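Side-chain contacts in protein kinase domain-containing protein (Chaetomium thermophilum, PDB 6Z3U), which probably transfers phosphate from ATP to serine and threonine side chains, including those of the RNA polymerase II tail, as the cyclin-dependent kinase of the CAK complex: residues B[195-198]-B[199-203]; B[284-287]-B[288-292]; B[141-144]-B[145-149]; B[271-274]-B[275-279]. One frame throughout, in Å; residues are numbered along the deposited sequence.

Interaction 1: B[195-198]-B[199-203]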
loop_
_atom_site.group_PDB
_atom_site.type_symbol
_atom_site.label_atom_id
_atom_site.label_comp_id
_atom_site.label_asym_id
_atom_site.label_seq_id
_atom_site.Cartn_x
_atom_site.Cartn_y
_atom_site.Cartn_z
ATOM N N ALA B 195 -5.729 33.533 -10.066
ATOM C CA ALA B 195 -6.918 32.700 -9.923
ATOM C C ALA B 195 -6.680 31.296 -10.460
ATOM O O ALA B 195 -7.276 30.334 -9.964
ATOM C CB ALA B 195 -8.105 33.347 -10.634
ATOM N N ASP B 196 -5.817 31.155 -11.466
ATOM C CA ASP B 196 -5.482 29.828 -11.971
ATOM C C ASP B 196 -4.570 29.086 -11.003
ATOM O O ASP B 196 -4.724 27.877 -10.797
ATOM C CB ASP B 196 -4.830 29.947 -13.346
ATOM C CG ASP B 196 -5.735 30.620 -14.353
ATOM O OD1 ASP B 196 -6.943 30.304 -14.357
ATOM O OD2 ASP B 196 -5.247 31.470 -15.129
ATOM N N ILE B 197 -3.608 29.791 -10.406
ATOM C CA ILE B 197 -2.769 29.172 -9.387
ATOM C C ILE B 197 -3.635 28.628 -8.259
ATOM O O ILE B 197 -3.429 27.506 -7.780
ATOM C CB ILE B 197 -1.726 30.182 -8.873
ATOM C CG1 ILE B 197 -0.813 30.620 -10.022
ATOM C CG2 ILE B 197 -0.915 29.581 -7.727
ATOM C CD1 ILE B 197 0.203 31.677 -9.635
ATOM N N LYS B 198 -4.616 29.417 -7.815
ATOM C CA LYS B 198 -5.492 28.978 -6.733
ATOM C C LYS B 198 -6.282 27.737 -7.132
ATOM O O LYS B 198 -6.547 26.866 -6.296
ATOM C CB LYS B 198 -6.437 30.113 -6.333
ATOM C CG LYS B 198 -7.342 29.776 -5.159
ATOM C CD LYS B 198 -8.244 30.942 -4.765
ATOM C CE LYS B 198 -7.460 32.080 -4.134
ATOM N NZ LYS B 198 -8.352 33.170 -3.647
ATOM N N ALA B 199 -6.676 27.641 -8.403
ATOM C CA ALA B 199 -7.417 26.467 -8.850
ATOM C C ALA B 199 -6.529 25.229 -8.866
ATOM O O ALA B 199 -6.941 24.155 -8.412
ATOM C CB ALA B 199 -8.014 26.716 -10.233
ATOM N N TRP B 200 -5.308 25.360 -9.387
ATOM C CA TRP B 200 -4.382 24.230 -9.406
ATOM C C TRP B 200 -4.009 23.809 -7.992
ATOM O O TRP B 200 -4.079 22.625 -7.643
ATOM C CB TRP B 200 -3.132 24.597 -10.205
ATOM C CG TRP B 200 -3.348 24.658 -11.687
ATOM C CD1 TRP B 200 -4.201 23.889 -12.425
ATOM C CD2 TRP B 200 -2.708 25.545 -12.612
ATOM N NE1 TRP B 200 -4.124 24.235 -13.752
ATOM C CE2 TRP B 200 -3.216 25.252 -13.893
ATOM C CE3 TRP B 200 -1.753 26.558 -12.480
ATOM C CZ2 TRP B 200 -2.799 25.931 -15.035
ATOM C CZ3 TRP B 200 -1.343 27.234 -13.616
ATOM C CH2 TRP B 200 -1.865 26.916 -14.876
ATOM N N MET B 201 -3.612 24.772 -7.158
ATOM C CA MET B 201 -3.212 24.449 -5.794
ATOM C C MET B 201 -4.342 23.768 -5.031
ATOM O O MET B 201 -4.094 22.887 -4.201
ATOM C CB MET B 201 -2.769 25.721 -5.074
ATOM C CG MET B 201 -1.420 26.253 -5.527
ATOM S SD MET B 201 -0.072 25.111 -5.185
ATOM C CE MET B 201 -0.180 24.990 -3.404
ATOM N N GLY B 202 -5.590 24.164 -5.292
ATOM C CA GLY B 202 -6.714 23.479 -4.675
ATOM C C GLY B 202 -6.765 22.009 -5.040
ATOM O O GLY B 202 -7.058 21.156 -4.198
ATOM N N MET B 203 -6.491 21.693 -6.306
ATOM C CA MET B 203 -6.453 20.300 -6.737
ATOM C C MET B 203 -5.309 19.551 -6.065
ATOM O O MET B 203 -5.510 18.473 -5.492
ATOM C CB MET B 203 -6.320 20.246 -8.259
ATOM C CG MET B 203 -7.531 20.802 -8.981
ATOM S SD MET B 203 -7.225 21.117 -10.723
ATOM C CE MET B 203 -8.830 21.708 -11.249
#
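Met201 lies alongside Ile197, one turn on in helix 194-213, and both side chains point the same way. Its CB sits 3.3 Å from Ile197 O, the carbonyl that also accepts Met201 N at 2.8 Å. CG, also near that oxygen, then meets Ile197 CG2 at 4.0 Å, a methyl brought there because it stands anti to the isoleucine's own backbone N. Beyond CG the chain folds twice (chi2 -63°, chi3 -61°), which turns SD and CE away from Ile197; CE reaches Phe286, and the side chain also touches Val282 of helix 276-291 and Trp382 and Trp383 of helix 381-384. On another side of the helix Trp200 leans back over the preceding turn. Asp196 O stands 3.3 Å above one face of the indole, offset toward its rim, and Asp196 CB lies over a face, 4.4 Å from CZ3; Tyr192 meets the indole edge-to-face. The carboxylate of Asp196 turns to Thr390 and to Gly193 N, while Lys198 NZ goes to the carbonyls of Trp382 and Pro387. Apolar flanks thus serve the join to helix 276-291, and the polar ends of Asp196 and Lys198 tie helix 194-213 to residues 382-390.

Interaction 2: B[284-287]-B[288-292]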
loop_
_atom_site.group_PDB
_atom_site.type_symbol
_atom_site.label_atom_id
_atom_site.label_comp_id
_atom_site.label_asym_id
_atom_site.label_seq_id
_atom_site.Cartn_x
_atom_site.Cartn_y
_atom_site.Cartn_z
ATOM N N MET B 284 6.925 24.210 -2.276
ATOM C CA MET B 284 7.844 24.525 -3.367
ATOM C C MET B 284 7.130 24.562 -4.712
ATOM O O MET B 284 7.492 25.367 -5.579
ATOM C CB MET B 284 8.990 23.514 -3.394
ATOM C CG MET B 284 9.944 23.654 -2.218
ATOM S SD MET B 284 10.751 25.266 -2.204
ATOM C CE MET B 284 11.149 25.444 -0.469
ATOM N N VAL B 285 6.126 23.705 -4.910
ATOM C CA VAL B 285 5.313 23.792 -6.119
ATOM C C VAL B 285 4.498 25.077 -6.114
ATOM O O VAL B 285 4.362 25.751 -7.142
ATOM C CB VAL B 285 4.414 22.550 -6.249
ATOM C CG1 VAL B 285 3.397 22.743 -7.355
ATOM C CG2 VAL B 285 5.255 21.312 -6.513
ATOM N N PHE B 286 3.948 25.443 -4.956
ATOM C CA PHE B 286 3.246 26.716 -4.839
ATOM C C PHE B 286 4.173 27.868 -5.202
ATOM O O PHE B 286 3.832 28.721 -6.029
ATOM C CB PHE B 286 2.712 26.874 -3.415
ATOM C CG PHE B 286 1.708 27.984 -3.243
ATOM C CD1 PHE B 286 1.277 28.742 -4.317
ATOM C CD2 PHE B 286 1.210 28.276 -1.984
ATOM C CE1 PHE B 286 0.362 29.763 -4.140
ATOM C CE2 PHE B 286 0.294 29.294 -1.801
ATOM C CZ PHE B 286 -0.128 30.039 -2.881
ATOM N N ALA B 287 5.365 27.895 -4.604
ATOM C CA ALA B 287 6.307 28.972 -4.889
ATOM C C ALA B 287 6.732 28.957 -6.348
ATOM O O ALA B 287 6.857 30.015 -6.974
ATOM C CB ALA B 287 7.527 28.861 -3.976
ATOM N N GLU B 288 6.976 27.769 -6.903
ATOM C CA GLU B 288 7.382 27.681 -8.302
ATOM C C GLU B 288 6.296 28.193 -9.239
ATOM O O GLU B 288 6.604 28.762 -10.293
ATOM C CB GLU B 288 7.740 26.239 -8.654
ATOM C CG GLU B 288 8.144 26.048 -10.098
ATOM C CD GLU B 288 8.873 24.744 -10.313
ATOM O OE1 GLU B 288 9.099 24.372 -11.486
ATOM O OE2 GLU B 288 9.223 24.089 -9.305
ATOM N N LEU B 289 5.025 27.988 -8.887
ATOM C CA LEU B 289 3.942 28.499 -9.721
ATOM C C LEU B 289 3.945 30.021 -9.754
ATOM O O LEU B 289 3.681 30.628 -10.798
ATOM C CB LEU B 289 2.599 27.979 -9.214
ATOM C CG LEU B 289 2.230 26.571 -9.678
ATOM C CD1 LEU B 289 1.145 25.984 -8.791
ATOM C CD2 LEU B 289 1.782 26.597 -11.129
ATOM N N ILE B 290 4.256 30.656 -8.622
ATOM C CA ILE B 290 4.147 32.108 -8.529
ATOM C C ILE B 290 5.243 32.786 -9.341
ATOM O O ILE B 290 4.989 33.776 -10.038
ATOM C CB ILE B 290 4.181 32.548 -7.053
ATOM C CG1 ILE B 290 2.923 32.062 -6.328
ATOM C CG2 ILE B 290 4.307 34.059 -6.964
ATOM C CD1 ILE B 290 2.982 32.200 -4.826
ATOM N N ILE B 291 6.476 32.282 -9.258
ATOM C CA ILE B 291 7.592 32.878 -9.983
ATOM C C ILE B 291 7.907 32.150 -11.285
ATOM O O ILE B 291 8.837 32.550 -11.998
ATOM C CB ILE B 291 8.853 32.946 -9.097
ATOM C CG1 ILE B 291 9.322 31.547 -8.694
ATOM C CG2 ILE B 291 8.571 33.763 -7.852
ATOM C CD1 ILE B 291 10.745 31.515 -8.170
ATOM N N ARG B 292 7.171 31.084 -11.612
ATOM C CA ARG B 292 7.376 30.335 -12.856
ATOM C C ARG B 292 8.829 29.898 -13.017
ATOM O O ARG B 292 9.368 29.858 -14.127
ATOM C CB ARG B 292 6.914 31.137 -14.076
ATOM C CG ARG B 292 5.417 31.066 -14.299
ATOM C CD ARG B 292 4.995 31.678 -15.625
ATOM N NE ARG B 292 4.825 30.673 -16.672
ATOM C CZ ARG B 292 4.070 30.838 -17.756
ATOM N NH1 ARG B 292 3.979 29.866 -18.650
ATOM N NH2 ARG B 292 3.400 31.968 -17.944
#
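Met284, Val285, Phe286 and Ala287 pass their carbonyls one turn on to the N-H groups of Glu288, Leu289, Ile290 and Ile291, an alpha-helical ladder in which Ile290 N also makes a weak bond to Ala287 O, and which runs to Ile291 before Arg292 leaves it with a positive phi of 53°. Two apolar pairs ride on this ladder. Val285 and Leu289 lie side by side, CG1 of the valine 4.2 Å from CD1 of the leucine; Leu289 CG also rests 3.4 Å from Val285 O. Phe286 and Ile290 instead cross obliquely: the tip CD1 of the isoleucine comes to 3.6 Å from CE1 of the ring, and CG1 follows at 4.1 Å from the same carbon. Phe286 holds its CG anti to the backbone N (chi1 -167°), which turns the ring toward the following turn, where Ile290 CD1 meets it. The helix is 276-291, the long F-helix at the centre of the kinase C-lobe, whose side chains pack outward in several directions. Ala287, Ile290 and Ile291 meet Phe349, and Phe286 reaches Leu359, Leu360 and the ring of Trp382. An alanine in place of Ile290 would probably leave CE1 of Phe286 without its aliphatic neighbour and open a gap toward Phe349. Glu288 extends the other way, and its OE2 is hydrogen-bonded to Tyr261 OH. At the helix end the guanidinium of Arg292 binds the carbonyls of Ile184 and Val190, with a weaker bond to that of Leu183.

Interaction 3: B[141-144]-B[145-149]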
loop_
_atom_site.group_PDB
_atom_site.type_symbol
_atom_site.label_atom_id
_atom_site.label_comp_id
_atom_site.label_asym_id
_atom_site.label_seq_id
_atom_site.Cartn_x
_atom_site.Cartn_y
_atom_site.Cartn_z
ATOM N N GLU B 141 3.450 1.518 -7.094
ATOM C CA GLU B 141 2.348 2.009 -7.912
ATOM C C GLU B 141 1.174 1.039 -7.876
ATOM O O GLU B 141 0.020 1.444 -7.713
ATOM C CB GLU B 141 2.821 2.233 -9.350
ATOM C CG GLU B 141 3.750 3.429 -9.529
ATOM C CD GLU B 141 3.321 4.345 -10.662
ATOM O OE1 GLU B 141 3.537 3.980 -11.837
ATOM O OE2 GLU B 141 2.776 5.434 -10.375
ATOM N N LEU B 142 1.457 -0.255 -8.018
ATOM C CA LEU B 142 0.389 -1.250 -8.036
ATOM C C LEU B 142 -0.397 -1.238 -6.732
ATOM O O LEU B 142 -1.623 -1.401 -6.733
ATOM C CB LEU B 142 0.986 -2.633 -8.296
ATOM C CG LEU B 142 0.135 -3.643 -9.065
ATOM C CD1 LEU B 142 -0.420 -3.029 -10.337
ATOM C CD2 LEU B 142 0.963 -4.878 -9.389
ATOM N N LYS B 143 0.293 -1.051 -5.607
ATOM C CA LYS B 143 -0.363 -1.084 -4.306
ATOM C C LYS B 143 -1.152 0.192 -4.040
ATOM O O LYS B 143 -2.347 0.138 -3.728
ATOM C CB LYS B 143 0.684 -1.300 -3.210
ATOM C CG LYS B 143 0.143 -1.253 -1.786
ATOM C CD LYS B 143 1.275 -1.339 -0.763
ATOM C CE LYS B 143 0.747 -1.293 0.664
ATOM N NZ LYS B 143 1.849 -1.232 1.668
ATOM N N TYR B 144 -0.506 1.351 -4.164
ATOM C CA TYR B 144 -1.096 2.585 -3.657
ATOM C C TYR B 144 -2.078 3.214 -4.634
ATOM O O TYR B 144 -3.038 3.862 -4.201
ATOM C CB TYR B 144 0.014 3.571 -3.295
ATOM C CG TYR B 144 0.870 3.088 -2.146
ATOM C CD1 TYR B 144 0.291 2.673 -0.952
ATOM C CD2 TYR B 144 2.250 3.025 -2.258
ATOM C CE1 TYR B 144 1.062 2.222 0.101
ATOM C CE2 TYR B 144 3.032 2.575 -1.209
ATOM C CZ TYR B 144 2.432 2.175 -0.032
ATOM O OH TYR B 144 3.203 1.726 1.014
ATOM N N LEU B 145 -1.872 3.044 -5.941
ATOM C CA LEU B 145 -2.852 3.551 -6.896
ATOM C C LEU B 145 -4.198 2.860 -6.711
ATOM O O LEU B 145 -5.254 3.483 -6.869
ATOM C CB LEU B 145 -2.341 3.372 -8.325
ATOM C CG LEU B 145 -1.201 4.303 -8.750
ATOM C CD1 LEU B 145 -0.731 3.960 -10.153
ATOM C CD2 LEU B 145 -1.630 5.759 -8.679
ATOM N N ARG B 146 -4.181 1.569 -6.375
ATOM C CA ARG B 146 -5.426 0.875 -6.067
ATOM C C ARG B 146 -5.997 1.348 -4.735
ATOM O O ARG B 146 -7.218 1.473 -4.582
ATOM C CB ARG B 146 -5.187 -0.635 -6.040
ATOM C CG ARG B 146 -6.378 -1.455 -5.567
ATOM C CD ARG B 146 -7.589 -1.241 -6.458
ATOM N NE ARG B 146 -8.768 -1.943 -5.963
ATOM C CZ ARG B 146 -9.566 -1.484 -5.005
ATOM N NH1 ARG B 146 -9.310 -0.320 -4.420
ATOM N NH2 ARG B 146 -10.618 -2.193 -4.625
ATOM N N GLU B 147 -5.124 1.631 -3.767
ATOM C CA GLU B 147 -5.583 2.052 -2.448
ATOM C C GLU B 147 -6.264 3.413 -2.509
ATOM O O GLU B 147 -7.300 3.627 -1.868
ATOM C CB GLU B 147 -4.396 2.091 -1.483
ATOM C CG GLU B 147 -4.613 1.363 -0.166
ATOM C CD GLU B 147 -3.320 1.192 0.617
ATOM O OE1 GLU B 147 -3.256 1.646 1.780
ATOM O OE2 GLU B 147 -2.358 0.620 0.062
ATOM N N LEU B 148 -5.706 4.341 -3.281
ATOM C CA LEU B 148 -6.202 5.707 -3.372
ATOM C C LEU B 148 -7.281 5.882 -4.431
ATOM O O LEU B 148 -7.823 6.984 -4.565
ATOM C CB LEU B 148 -5.041 6.659 -3.664
ATOM C CG LEU B 148 -4.060 6.842 -2.508
ATOM C CD1 LEU B 148 -2.822 7.573 -2.986
ATOM C CD2 LEU B 148 -4.725 7.599 -1.366
ATOM N N ARG B 149 -7.600 4.832 -5.180
ATOM C CA ARG B 149 -8.574 4.936 -6.256
ATOM C C ARG B 149 -9.880 5.534 -5.754
ATOM O O ARG B 149 -10.350 5.218 -4.658
ATOM C CB ARG B 149 -8.809 3.545 -6.849
ATOM C CG ARG B 149 -10.145 2.893 -6.517
ATOM C CD ARG B 149 -10.184 1.532 -7.184
ATOM N NE ARG B 149 -11.013 1.503 -8.380
ATOM C CZ ARG B 149 -11.202 0.416 -9.119
ATOM N NH1 ARG B 149 -10.581 -0.716 -8.805
ATOM N NH2 ARG B 149 -11.979 0.468 -10.192
#
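Glu141 and Leu145 run side by side on one flank of helix 136-148, the C-helix of the kinase fold, by which cyclin binding and the ATP site are linked in cyclin-dependent kinases. This inner flank is the closely packed one. Leu145 CD1 lies 4.0 Å from Glu141 CB and 3.8 Å from its OE2, so the leucine backs a carboxylate whose chain is bent at chi2 (-130°). OE1 forms a salt bridge with Lys122, predicted to bind ATP, the lysine-glutamate pair of an active-like C-helix; OE2 accepts the N-H of Phe239 of the DFG motif. Leu148 and Leu145 also pack on Phe239. The other flank is polar and, at Arg146 and Glu147, partly open to solvent, with the cyclin domain-containing chain against it. Arg146 NH2 bridges to Glu19 of that chain and also binds its Gln14 O. Lys143 NZ goes to Ala146 O of the cyclin; Glu147 OE2 lies against Lys143 CG at 3.6 Å but 4.9 Å from Lys143 NZ, too far for a direct bond, although the opposite charges may still favour each other. Tyr144 packs on Ile216 and Ala242, its OH hydrogen-bonded to Ser244, with Lys143 CD 3.6 Å above one face of its ring. Glu147 lies alongside, the carboxylate plane 44° from the ring plane and OE2 3.5 Å from Tyr144 CD1.

Interaction 4: B[271-274]-B[275-279]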
loop_
_atom_site.group_PDB
_atom_site.type_symbol
_atom_site.label_atom_id
_atom_site.label_comp_id
_atom_site.label_asym_id
_atom_site.label_seq_id
_atom_site.Cartn_x
_atom_site.Cartn_y
_atom_site.Cartn_z
ATOM N N ARG B 271 14.933 9.918 9.858
ATOM C CA ARG B 271 14.423 8.573 9.644
ATOM C C ARG B 271 13.025 8.360 10.203
ATOM O O ARG B 271 12.422 7.318 9.928
ATOM C CB ARG B 271 15.366 7.541 10.280
ATOM C CG ARG B 271 16.844 7.793 10.021
ATOM C CD ARG B 271 17.226 7.472 8.586
ATOM N NE ARG B 271 17.155 6.040 8.311
ATOM C CZ ARG B 271 17.467 5.486 7.144
ATOM N NH1 ARG B 271 17.372 4.173 6.990
ATOM N NH2 ARG B 271 17.874 6.240 6.131
ATOM N N HIS B 272 12.498 9.304 10.989
ATOM C CA HIS B 272 11.169 9.194 11.599
ATOM C C HIS B 272 10.423 10.495 11.322
ATOM O O HIS B 272 10.383 11.396 12.163
ATOM C CB HIS B 272 11.284 8.905 13.095
ATOM C CG HIS B 272 11.982 7.618 13.408
ATOM N ND1 HIS B 272 13.070 7.547 14.251
ATOM C CD2 HIS B 272 11.742 6.351 12.996
ATOM C CE1 HIS B 272 13.477 6.293 14.338
ATOM N NE2 HIS B 272 12.685 5.546 13.589
ATOM N N TYR B 273 9.822 10.585 10.141
ATOM C CA TYR B 273 9.107 11.772 9.694
ATOM C C TYR B 273 7.648 11.429 9.404
ATOM O O TYR B 273 7.205 10.294 9.585
ATOM C CB TYR B 273 9.785 12.370 8.456
ATOM C CG TYR B 273 10.023 11.383 7.332
ATOM C CD1 TYR B 273 9.031 11.110 6.399
ATOM C CD2 TYR B 273 11.244 10.734 7.196
ATOM C CE1 TYR B 273 9.246 10.216 5.366
ATOM C CE2 TYR B 273 11.467 9.837 6.167
ATOM C CZ TYR B 273 10.466 9.582 5.256
ATOM O OH TYR B 273 10.691 8.691 4.231
ATOM N N GLY B 274 6.900 12.434 8.953
ATOM C CA GLY B 274 5.485 12.269 8.690
ATOM C C GLY B 274 5.002 13.038 7.476
ATOM O O GLY B 274 5.782 13.328 6.565
ATOM N N GLY B 275 3.711 13.378 7.459
ATOM C CA GLY B 275 3.141 14.044 6.301
ATOM C C GLY B 275 3.796 15.373 5.983
ATOM O O GLY B 275 3.765 15.825 4.835
ATOM N N ALA B 276 4.394 16.018 6.987
ATOM C CA ALA B 276 4.977 17.336 6.769
ATOM C C ALA B 276 5.975 17.331 5.619
ATOM O O ALA B 276 6.171 18.360 4.962
ATOM C CB ALA B 276 5.650 17.829 8.051
ATOM N N VAL B 277 6.606 16.187 5.348
ATOM C CA VAL B 277 7.590 16.138 4.271
ATOM C C VAL B 277 6.929 16.420 2.928
ATOM O O VAL B 277 7.530 17.046 2.047
ATOM C CB VAL B 277 8.320 14.781 4.263
ATOM C CG1 VAL B 277 9.129 14.612 5.535
ATOM C CG2 VAL B 277 7.332 13.636 4.080
ATOM N N ASP B 278 5.686 15.962 2.744
ATOM C CA ASP B 278 4.979 16.226 1.494
ATOM C C ASP B 278 4.487 17.665 1.415
ATOM O O ASP B 278 4.488 18.265 0.335
ATOM C CB ASP B 278 3.803 15.263 1.326
ATOM C CG ASP B 278 4.227 13.907 0.798
ATOM O OD1 ASP B 278 5.258 13.830 0.097
ATOM O OD2 ASP B 278 3.517 12.918 1.070
ATOM N N ILE B 279 4.051 18.233 2.542
ATOM C CA ILE B 279 3.561 19.609 2.536
ATOM C C ILE B 279 4.658 20.559 2.074
ATOM O O ILE B 279 4.397 21.519 1.340
ATOM C CB ILE B 279 3.024 19.985 3.930
ATOM C CG1 ILE B 279 1.533 19.653 4.040
ATOM C CG2 ILE B 279 3.250 21.453 4.226
ATOM C CD1 ILE B 279 1.200 18.213 3.762
#
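Tyr273 and Val277 make the apolar part of this turn, crossing at about a right angle where a loop runs into helix 276-291. Val277 CG1 sits against the near end of the tyrosine, 3.7 Å from CB and 3.6 Å from CD1, and CG2 adds a contact of 3.8 Å with CD1. The ring is placed there by chi1 of 52°, which sets CG between the backbone N and the carbonyl carbon. Backbone bonding supplies the second element: Val277 N donates to Gly274 O, 3.2 Å away and nearly straight at the hydrogen (165°), although the donor stands above the carbonyl plane. The third kind is polar and reaches outward, Tyr273 OH binding Thr253 O and, weakly, Arg219 NH1. With an alanine in place of Tyr273, Thr253 O would probably be left without its hydroxyl partner and Val277 without its aromatic neighbour. Asp278, in the first turn of the helix, ties it to the catalytic loop, taking the N-H groups of His218 and Arg219 besides His212 NE2, as the F-helix aspartate does in kinases. His272 stacks on His36 of the neighbouring RING-type domain-containing chain. Leu266 of helix 264-267 packs on both Tyr273 and Val277, and helix 194-213 flanks Asp278 and Ile279.

Interactions 1 and 2 touch, their centres 11 Å apart: Trp200 CE3 packs on Leu289 CD2 at 3.8 Å and Ile197 CG2 on Phe286 CE1 at 3.8 Å, joining helices 194-213 and 276-291 in the C-lobe core. Interaction 4 opens helix 276-291 and interaction 2 closes it, with centres 20 Å apart. Both come within about 10 Å of the predicted proton acceptor: the side chains of Val285 and Val277 lie about 9 and 10 Å from that of Asp220. Interaction 3 stands apart, its centre 28 Å from that of interaction 2, but brings Glu141 within about 3 Å of Lys122, side chain to side chain, at the predicted ATP site.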